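Local coordinates for listeria nuclear targeted protein A (Listeria monocytogenes, PDB 4CIH) that relieves the repression of interferon-stimulated host genes by blocking recruitment of the chromatin repressor BAHD1 to them, at residues 80-85 with 133-138. The protein carries 2 engineered substitutions. Residues are numbered along the deposited sequence; the frame is centred on the assembly and turned at random.
Sequences EAFKKI and QTALNN
F82 meets A135 where helix 77-103 runs roughly antiparallel to helix 121-139 in the LntA four-helical bundle, a worked example of an alanine methyl packed against a neighbouring helix backbone. The axes of the two short segments come within 9.3 Å of each other, their N-to-C directions 151° apart, and the methyl CB of A135 lies 4.1 Å from CA of F82, against the backbone itself. The same methyl sits at the edge of the F82 ring, near its plane. With CG anti to the backbone N (chi1 159°), the ring reaches past A135 so that CE1 of F82 comes within 4.4 Å of CD2 of L136, an oblique approach. Beyond this pair the ring also touches I12 of helix 8-34, joining a third helix to the contact, and meets the ring of F86 about one turn along its own helix. Three residues after F82, I85 brings its CG2 branch to 4.2 Å from CB of A135; that methyl is therefore flanked by F82 and I85, residues i and i+3 on one face of their helix. Every touching pair is carbon against carbon, so between these two segments the contact is apolar, and its contribution probably comes from dispersion and burial of hydrocarbon, with little directional constraint.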
loop_
_atom_site.group_PDB
_atom_site.type_symbol
_atom_site.label_atom_id
_atom_site.label_comp_id
_atom_site.label_asym_id
_atom_site.label_seq_id
_atom_site.Cartn_x
_atom_site.Cartn_y
_atom_site.Cartn_z
ATOM N N GLU A 80 7.916 -0.282 15.742
ATOM C CA GLU A 80 8.270 0.850 14.895
ATOM C C GLU A 80 8.832 0.322 13.607
ATOM O O GLU A 80 8.561 0.883 12.540
ATOM C CB GLU A 80 9.340 1.780 15.499
ATOM C CG GLU A 80 10.417 2.237 14.481
ATOM C CD GLU A 80 10.058 3.510 13.682
ATOM O OE1 GLU A 80 8.871 3.824 13.540
ATOM O OE2 GLU A 80 10.951 4.232 13.189
ATOM N N ALA A 81 9.677 -0.696 13.732
ATOM C CA ALA A 81 10.293 -1.372 12.604
ATOM C C ALA A 81 9.233 -1.613 11.565
ATOM O O ALA A 81 9.401 -1.198 10.415
ATOM C CB ALA A 81 10.911 -2.687 13.057
ATOM N N PHE A 82 8.121 -2.214 11.999
ATOM C CA PHE A 82 6.944 -2.520 11.170
ATOM C C PHE A 82 6.283 -1.294 10.558
ATOM O O PHE A 82 5.884 -1.292 9.386
ATOM C CB PHE A 82 5.904 -3.301 12.007
ATOM C CG PHE A 82 4.514 -3.223 11.459
ATOM C CD1 PHE A 82 4.190 -3.887 10.274
ATOM C CD2 PHE A 82 3.523 -2.482 12.114
ATOM C CE1 PHE A 82 2.927 -3.792 9.728
ATOM C CE2 PHE A 82 2.253 -2.425 11.588
ATOM C CZ PHE A 82 1.964 -3.060 10.389
ATOM N N LYS A 83 6.107 -0.261 11.376
ATOM C CA LYS A 83 5.518 0.979 10.889
ATOM C C LYS A 83 6.465 1.533 9.833
ATOM O O LYS A 83 6.021 2.042 8.797
ATOM C CB LYS A 83 5.288 1.960 12.062
ATOM C CG LYS A 83 5.046 3.439 11.722
ATOM C CD LYS A 83 6.288 4.313 11.672
ATOM C CE LYS A 83 5.927 5.805 11.496
ATOM N NZ LYS A 83 6.185 6.672 12.686
ATOM N N LYS A 84 7.767 1.459 10.115
ATOM C CA LYS A 84 8.806 2.159 9.336
ATOM C C LYS A 84 8.834 1.582 7.947
ATOM O O LYS A 84 8.911 2.306 6.959
ATOM C CB LYS A 84 10.178 1.984 10.005
ATOM C CG LYS A 84 11.339 2.286 9.083
ATOM C CD LYS A 84 12.653 2.297 9.852
ATOM C CE LYS A 84 13.813 2.344 8.892
ATOM N NZ LYS A 84 14.691 1.163 9.149
ATOM N N ILE A 85 8.764 0.257 7.888
ATOM C CA ILE A 85 8.625 -0.443 6.633
ATOM C C ILE A 85 7.225 -0.218 6.075
ATOM O O ILE A 85 7.078 0.302 4.963
ATOM C CB ILE A 85 8.925 -1.945 6.790
ATOM C CG1 ILE A 85 8.886 -2.651 5.440
ATOM C CG2 ILE A 85 7.973 -2.607 7.767
ATOM C CD1 ILE A 85 10.254 -3.005 4.924
ATOM N N GLN A 133 6.888 -8.581 5.717
ATOM C CA GLN A 133 6.482 -9.953 5.921
ATOM C C GLN A 133 7.177 -10.535 7.134
ATOM O O GLN A 133 6.546 -11.150 7.963
ATOM C CB GLN A 133 6.813 -10.794 4.684
ATOM C CG GLN A 133 6.315 -12.233 4.806
ATOM C CD GLN A 133 4.848 -12.325 5.292
ATOM O OE1 GLN A 133 3.910 -11.899 4.597
ATOM N NE2 GLN A 133 4.666 -12.823 6.505
ATOM N N THR A 134 8.489 -10.374 7.238
ATOM C CA THR A 134 9.121 -10.726 8.507
ATOM C C THR A 134 8.444 -9.933 9.626
ATOM O O THR A 134 7.792 -10.503 10.514
ATOM C CB THR A 134 10.646 -10.527 8.462
ATOM O OG1 THR A 134 11.193 -11.456 7.520
ATOM C CG2 THR A 134 11.282 -10.764 9.836
ATOM N N ALA A 135 8.517 -8.619 9.507
ATOM C CA ALA A 135 7.884 -7.675 10.440
ATOM C C ALA A 135 6.481 -8.071 10.941
ATOM O O ALA A 135 6.108 -7.748 12.070
ATOM C CB ALA A 135 7.859 -6.255 9.825
ATOM N N LEU A 136 5.679 -8.705 10.093
ATOM C CA LEU A 136 4.364 -9.192 10.539
ATOM C C LEU A 136 4.551 -10.489 11.338
ATOM O O LEU A 136 4.019 -10.670 12.459
ATOM C CB LEU A 136 3.449 -9.422 9.325
ATOM C CG LEU A 136 2.761 -8.269 8.564
ATOM C CD1 LEU A 136 2.608 -8.627 7.097
ATOM C CD2 LEU A 136 1.391 -7.889 9.120
ATOM N N ASN A 137 5.350 -11.390 10.769
ATOM C CA ASN A 137 5.722 -12.631 11.455
ATOM C C ASN A 137 6.302 -12.320 12.834
ATOM O O ASN A 137 6.107 -13.069 13.792
ATOM C CB ASN A 137 6.766 -13.416 10.634
ATOM C CG ASN A 137 6.140 -14.302 9.584
ATOM O OD1 ASN A 137 4.922 -14.463 9.527
ATOM N ND2 ASN A 137 6.965 -14.870 8.735
ATOM N N ASN A 138 7.041 -11.216 12.926
ATOM C CA ASN A 138 7.688 -10.888 14.195
ATOM C C ASN A 138 6.654 -10.327 15.171
ATOM O O ASN A 138 6.692 -10.591 16.380
ATOM C CB ASN A 138 8.965 -10.038 14.000
ATOM C CG ASN A 138 10.111 -10.845 13.382
ATOM O OD1 ASN A 138 9.941 -12.025 13.075
ATOM N ND2 ASN A 138 11.278 -10.223 13.203
#